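Fiber (Bovine adenovirus 4, PDB 4UE0) forms the trimeric head domain of the adenovirus fibre, the capsid spike that probably attaches the virion to receptors on the host cell. Local coordinates at residues S41-T46 and I109-W114; A72-Q77 and K84-T89. All blocks are in the same frame, centred on the assembly; numbering follows the deposited sequence.

Interaction 1 (S41-T46 and I109-W114); sequences SQFMPT and IMVSAW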
loop_
_atom_site.group_PDB
_atom_site.type_symbol
_atom_site.label_atom_id
_atom_site.label_comp_id
_atom_site.label_asym_id
_atom_site.label_seq_id
_atom_site.Cartn_x
_atom_site.Cartn_y
_atom_site.Cartn_z
ATOM N N SER A 41 -7.842 -7.943 -0.098
ATOM C CA SER A 41 -6.771 -8.918 0.106
ATOM C C SER A 41 -6.247 -9.449 -1.216
ATOM O O SER A 41 -6.902 -9.288 -2.269
ATOM C CB SER A 41 -7.248 -10.068 0.993
ATOM O OG SER A 41 -7.494 -9.653 2.324
ATOM N N GLN A 42 -5.075 -10.080 -1.212
ATOM C CA GLN A 42 -4.625 -10.764 -2.402
ATOM C C GLN A 42 -5.675 -11.781 -2.874
ATOM O O GLN A 42 -6.444 -12.319 -2.091
ATOM C CB GLN A 42 -3.281 -11.436 -2.174
ATOM C CG GLN A 42 -3.315 -12.581 -1.183
ATOM C CD GLN A 42 -1.922 -13.082 -0.888
ATOM O OE1 GLN A 42 -1.035 -12.316 -0.506
ATOM N NE2 GLN A 42 -1.701 -14.364 -1.090
ATOM N N PHE A 43 -5.694 -12.006 -4.179
ATOM C CA PHE A 43 -6.624 -12.963 -4.742
ATOM C C PHE A 43 -6.039 -13.560 -6.001
ATOM O O PHE A 43 -5.134 -13.004 -6.625
ATOM C CB PHE A 43 -7.983 -12.325 -5.029
ATOM C CG PHE A 43 -7.969 -11.293 -6.134
ATOM C CD1 PHE A 43 -7.553 -9.993 -5.864
ATOM C CD2 PHE A 43 -8.346 -11.609 -7.416
ATOM C CE1 PHE A 43 -7.519 -9.034 -6.859
ATOM C CE2 PHE A 43 -8.304 -10.657 -8.419
ATOM C CZ PHE A 43 -7.880 -9.372 -8.137
ATOM N N MET A 44 -6.608 -14.696 -6.397
ATOM C CA MET A 44 -6.117 -15.444 -7.547
ATOM C C MET A 44 -7.248 -15.568 -8.572
ATOM O O MET A 44 -8.134 -16.440 -8.462
ATOM C CB MET A 44 -5.562 -16.821 -7.245
ATOM C CG MET A 44 -4.952 -17.424 -8.494
ATOM S SD MET A 44 -4.281 -19.056 -8.165
ATOM C CE MET A 44 -2.678 -18.605 -7.500
ATOM N N PRO A 45 -7.261 -14.703 -9.586
ATOM C CA PRO A 45 -8.259 -14.841 -10.626
ATOM C C PRO A 45 -7.985 -16.106 -11.433
ATOM O O PRO A 45 -6.832 -16.484 -11.636
ATOM C CB PRO A 45 -8.056 -13.576 -11.468
ATOM C CG PRO A 45 -6.607 -13.283 -11.352
ATOM C CD PRO A 45 -6.266 -13.654 -9.921
ATOM N N THR A 46 -9.031 -16.709 -11.970
ATOM C CA THR A 46 -8.917 -17.960 -12.713
ATOM C C THR A 46 -9.123 -17.774 -14.210
ATOM O O THR A 46 -9.107 -18.745 -14.962
ATOM C CB THR A 46 -9.958 -18.971 -12.178
ATOM O OG1 THR A 46 -11.245 -18.360 -12.241
ATOM C CG2 THR A 46 -9.668 -19.329 -10.736
ATOM N N ILE A 109 -2.471 -16.561 -11.352
ATOM C CA ILE A 109 -1.352 -15.915 -10.719
ATOM C C ILE A 109 -1.912 -14.967 -9.661
ATOM O O ILE A 109 -2.853 -14.214 -9.913
ATOM C CB ILE A 109 -0.498 -15.122 -11.751
ATOM C CG1 ILE A 109 0.121 -16.080 -12.758
ATOM C CG2 ILE A 109 0.547 -14.280 -11.015
ATOM C CD1 ILE A 109 0.974 -15.394 -13.795
ATOM N N MET A 110 -1.322 -14.980 -8.475
ATOM C CA MET A 110 -1.803 -14.146 -7.402
ATOM C C MET A 110 -1.688 -12.651 -7.731
ATOM O O MET A 110 -0.695 -12.210 -8.292
ATOM C CB MET A 110 -1.015 -14.426 -6.122
ATOM C CG MET A 110 -1.702 -13.918 -4.866
ATOM S SD MET A 110 -3.210 -14.820 -4.397
ATOM C CE MET A 110 -2.491 -16.374 -3.898
ATOM N N VAL A 111 -2.699 -11.893 -7.345
ATOM C CA VAL A 111 -2.732 -10.430 -7.450
ATOM C C VAL A 111 -2.483 -9.896 -6.048
ATOM O O VAL A 111 -3.114 -10.359 -5.088
ATOM C CB VAL A 111 -4.084 -9.935 -7.966
ATOM C CG1 VAL A 111 -4.137 -8.424 -8.023
ATOM C CG2 VAL A 111 -4.402 -10.511 -9.341
ATOM N N SER A 112 -1.575 -8.914 -5.929
ATOM C CA SER A 112 -1.287 -8.348 -4.614
ATOM C C SER A 112 -2.484 -7.594 -4.017
ATOM O O SER A 112 -3.318 -7.052 -4.726
ATOM C CB SER A 112 -0.092 -7.415 -4.697
ATOM O OG SER A 112 -0.276 -6.400 -5.665
ATOM N N ALA A 113 -2.545 -7.578 -2.676
ATOM C CA ALA A 113 -3.500 -6.785 -1.955
ATOM C C ALA A 113 -3.297 -5.299 -2.272
ATOM O O ALA A 113 -2.195 -4.829 -2.533
ATOM C CB ALA A 113 -3.319 -7.009 -0.474
ATOM N N TRP A 114 -4.384 -4.549 -2.190
ATOM C CA TRP A 114 -4.339 -3.112 -2.457
ATOM C C TRP A 114 -5.239 -2.383 -1.514
ATOM O O TRP A 114 -6.169 -2.927 -0.933
ATOM C CB TRP A 114 -4.702 -2.799 -3.924
ATOM C CG TRP A 114 -6.006 -3.366 -4.406
ATOM C CD1 TRP A 114 -6.173 -4.505 -5.121
ATOM C CD2 TRP A 114 -7.319 -2.794 -4.262
ATOM N NE1 TRP A 114 -7.483 -4.676 -5.441
ATOM C CE2 TRP A 114 -8.213 -3.652 -4.899
ATOM C CE3 TRP A 114 -7.821 -1.648 -3.629
ATOM C CZ2 TRP A 114 -9.588 -3.423 -4.901
ATOM C CZ3 TRP A 114 -9.180 -1.444 -3.606
ATOM C CH2 TRP A 114 -10.045 -2.326 -4.245
HETATM O O HOH W 1 -6.106 -7.535 -4.592
HETATM O O HOH W 2 -1.093 -9.558 -0.236
#
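Two loops of the fibre head's beta sandwich, 41-46 and 109-114, run roughly antiparallel and are joined by a single antiparallel bridge, the hydrogen-bonded pair Phe43 and Val111. Val111 N donates to Phe43 O at 2.8 Å, nearly along the C=O axis, and Phe43 N returns a longer bond of 3.2 Å to Val111 O in the carbonyl plane. That same Val111 O also receives a C-H...O contact from Gln42 CA.

Val111, followed from its root, shows why a beta-branched residue suits this place. Its CB sits over one face of the Phe43 ring, 4.0 Å from the ring centroid, a CH-pi contact displaced toward the rim. CG1, anti to the backbone N, reaches Phe43 CE1 at 3.6 Å, whereas CG2 turns to Pro45 and meets CD at 3.7 Å. The two branches thus touch different partners, the ring and the proline. Phe19 and Leu105 also pack on Phe43 and Pro45.

On the flank of the bridge, Met110 bends at chi2 and chi3 so that its sulfur lies beside Phe43 O and its methyl against the Gln42 amide. In that amide OE1 accepts from Tyr71 N and NE2 donates to Pro69 O, both of the second subunit. Beyond the bridge, one water donates to both Ser41 O, at 3.0 Å, and Ser112 O, at 2.8 Å.

Interaction 2 (A72-Q77 and K84-T89); sequences ASCTQQ and KTYGVT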
loop_
_atom_site.group_PDB
_atom_site.type_symbol
_atom_site.label_atom_id
_atom_site.label_comp_id
_atom_site.label_asym_id
_atom_site.label_seq_id
_atom_site.Cartn_x
_atom_site.Cartn_y
_atom_site.Cartn_z
ATOM N N ALA A 72 -6.501 2.726 -7.164
ATOM C CA ALA A 72 -5.373 2.061 -6.520
ATOM C C ALA A 72 -4.584 1.300 -7.566
ATOM O O ALA A 72 -4.895 1.354 -8.755
ATOM C CB ALA A 72 -5.858 1.137 -5.411
ATOM N N SER A 73 -3.532 0.593 -7.167
ATOM C CA SER A 73 -2.801 -0.275 -8.068
ATOM C C SER A 73 -2.499 -1.595 -7.400
ATOM O O SER A 73 -2.517 -1.716 -6.166
ATOM C CB SER A 73 -1.511 0.349 -8.589
ATOM O OG SER A 73 -0.556 0.417 -7.554
ATOM N N CYS A 74 -2.236 -2.590 -8.219
ATOM C CA CYS A 74 -1.828 -3.901 -7.771
ATOM C C CYS A 74 -0.899 -4.498 -8.786
ATOM O O CYS A 74 -0.682 -3.919 -9.858
ATOM C CB CYS A 74 -3.059 -4.784 -7.513
ATOM S SG CYS A 74 -4.004 -5.173 -8.977
ATOM N N THR A 75 -0.336 -5.673 -8.473
ATOM C CA THR A 75 0.605 -6.325 -9.370
ATOM C C THR A 75 0.339 -7.819 -9.456
ATOM O O THR A 75 -0.288 -8.422 -8.599
ATOM C CB THR A 75 2.071 -6.120 -8.933
ATOM O OG1 THR A 75 2.338 -6.846 -7.724
ATOM C CG2 THR A 75 2.426 -4.635 -8.772
ATOM N N GLN A 76 0.891 -8.382 -10.527
ATOM C CA GLN A 76 1.114 -9.828 -10.631
ATOM C C GLN A 76 2.560 -10.077 -11.068
ATOM O O GLN A 76 3.138 -9.297 -11.820
ATOM C CB GLN A 76 0.207 -10.486 -11.672
ATOM C CG GLN A 76 -1.255 -10.500 -11.286
ATOM C CD GLN A 76 -2.082 -11.144 -12.364
ATOM O OE1 GLN A 76 -2.080 -10.706 -13.520
ATOM N NE2 GLN A 76 -2.779 -12.222 -12.026
ATOM N N GLN A 77 3.122 -11.158 -10.560
ATOM C CA GLN A 77 4.457 -11.614 -10.934
ATOM C C GLN A 77 4.308 -12.731 -11.936
ATOM O O GLN A 77 3.731 -13.777 -11.633
ATOM C CB GLN A 77 5.196 -12.085 -9.702
ATOM C CG GLN A 77 6.582 -12.617 -9.990
ATOM C CD GLN A 77 7.367 -12.917 -8.755
ATOM O OE1 GLN A 77 7.393 -12.133 -7.835
ATOM N NE2 GLN A 77 8.047 -14.045 -8.750
ATOM N N LYS A 84 3.877 -7.114 -13.646
ATOM C CA LYS A 84 2.877 -6.292 -14.305
ATOM C C LYS A 84 2.125 -5.511 -13.243
ATOM O O LYS A 84 1.658 -6.095 -12.264
ATOM C CB LYS A 84 1.875 -7.152 -15.110
ATOM C CG LYS A 84 0.819 -6.338 -15.847
ATOM C CD LYS A 84 1.226 -5.811 -17.202
ATOM C CE LYS A 84 -0.036 -5.487 -18.005
ATOM N NZ LYS A 84 0.238 -5.146 -19.426
ATOM N N THR A 85 2.032 -4.202 -13.434
ATOM C CA THR A 85 1.259 -3.316 -12.558
ATOM C C THR A 85 -0.058 -2.964 -13.233
ATOM O O THR A 85 -0.094 -2.637 -14.414
ATOM C CB THR A 85 2.061 -2.057 -12.234
ATOM O OG1 THR A 85 3.299 -2.436 -11.637
ATOM C CG2 THR A 85 1.321 -1.163 -11.268
ATOM N N TYR A 86 -1.147 -3.062 -12.477
ATOM C CA TYR A 86 -2.497 -2.750 -12.923
ATOM C C TYR A 86 -3.074 -1.611 -12.142
ATOM O O TYR A 86 -2.936 -1.571 -10.909
ATOM C CB TYR A 86 -3.424 -3.948 -12.760
ATOM C CG TYR A 86 -2.929 -5.204 -13.418
ATOM C CD1 TYR A 86 -2.127 -6.093 -12.716
ATOM C CD2 TYR A 86 -3.271 -5.536 -14.721
ATOM C CE1 TYR A 86 -1.671 -7.257 -13.267
ATOM C CE2 TYR A 86 -2.801 -6.712 -15.303
ATOM C CZ TYR A 86 -2.021 -7.572 -14.573
ATOM O OH TYR A 86 -1.557 -8.741 -15.159
ATOM N N GLY A 87 -3.724 -0.701 -12.850
ATOM C CA GLY A 87 -4.562 0.277 -12.205
ATOM C C GLY A 87 -5.903 -0.341 -11.834
ATOM O O GLY A 87 -6.428 -1.166 -12.588
ATOM N N VAL A 88 -6.437 0.035 -10.679
ATOM C CA VAL A 88 -7.689 -0.498 -10.154
ATOM C C VAL A 88 -8.618 0.683 -9.876
ATOM O O VAL A 88 -8.289 1.550 -9.090
ATOM C CB VAL A 88 -7.471 -1.278 -8.849
ATOM C CG1 VAL A 88 -8.775 -1.970 -8.474
ATOM C CG2 VAL A 88 -6.337 -2.282 -8.965
ATOM N N THR A 89 -9.713 0.741 -10.619
ATOM C CA THR A 89 -10.688 1.832 -10.471
ATOM C C THR A 89 -11.978 1.229 -9.950
ATOM O O THR A 89 -12.523 0.322 -10.589
ATOM C CB THR A 89 -10.906 2.531 -11.827
ATOM O OG1 THR A 89 -9.645 3.059 -12.302
ATOM C CG2 THR A 89 -11.896 3.681 -11.674
#
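Gln76 OE1 accepts from the backbone N of Glu106 and lies 2.6 Å from Tyr86 OH, a weak bond whose hydroxyl proton has another acceptor in reach; two groups therefore close on this one oxygen, at the loop end of an antiparallel beta hairpin made by strands 70-77 and 83-93. The extended Gln76 chain carries its amide obliquely across to the tyrosine, the two planes 65° apart, and its CG passes Tyr86 CE1 at 3.8 Å. Glutamine suits the place because its amide offers an acceptor here and, on NE2, a donor as well.

Along the strands, the hydrogen-bonded pairs Ala72-Val88, Cys74-Tyr86 and Gln76-Lys84 each exchange two backbone bonds. The straightest runs from Tyr86 N to Cys74 O, 2.8 Å and 176° at the hydrogen, whereas Val88 N approaches Ala72 O from above the carbonyl plane.

On the face that also bears Gln76, Lys84 and Tyr86, Trp114 packs on Ala72, Cys74 and Val88, and Phe101 on the last two, so these three small or apolar residues fit there. On the other face, Thr75 and Thr85 lie side by side. Thr75 OG1 bonds Tyr71 OH of the second subunit, while Thr85 packs on Ile83 of the third, so short side chains suit a face lying against other subunits. Lys84 CG lies 3.3 Å above the plane of the Tyr86 ring, offset toward its rim. Cys74 SG, obliquely placed to that ring, touches Val88 CG2 at 3.7 Å.

In the fold
Interaction 2 is nested within the chain loop that interaction 1 closes, and their centres lie about 10 Å apart. Segment 109-114 belongs to both relations: it pairs with 41-46 and also bonds to strand 70-77. Ser112 OG and Thr75 N are 2.9 Å apart, and so are Ile109 O and Gln76 NE2, both probable hydrogen bonds; Trp114 CB packs at 3.3 Å on Ser73 O. The loop pair is thereby fastened to the hairpin edge. Both contacts also reach the second subunit, where one residue, Tyr71 of that subunit, serves them both, tying the two regions into the trimer of the fibre head.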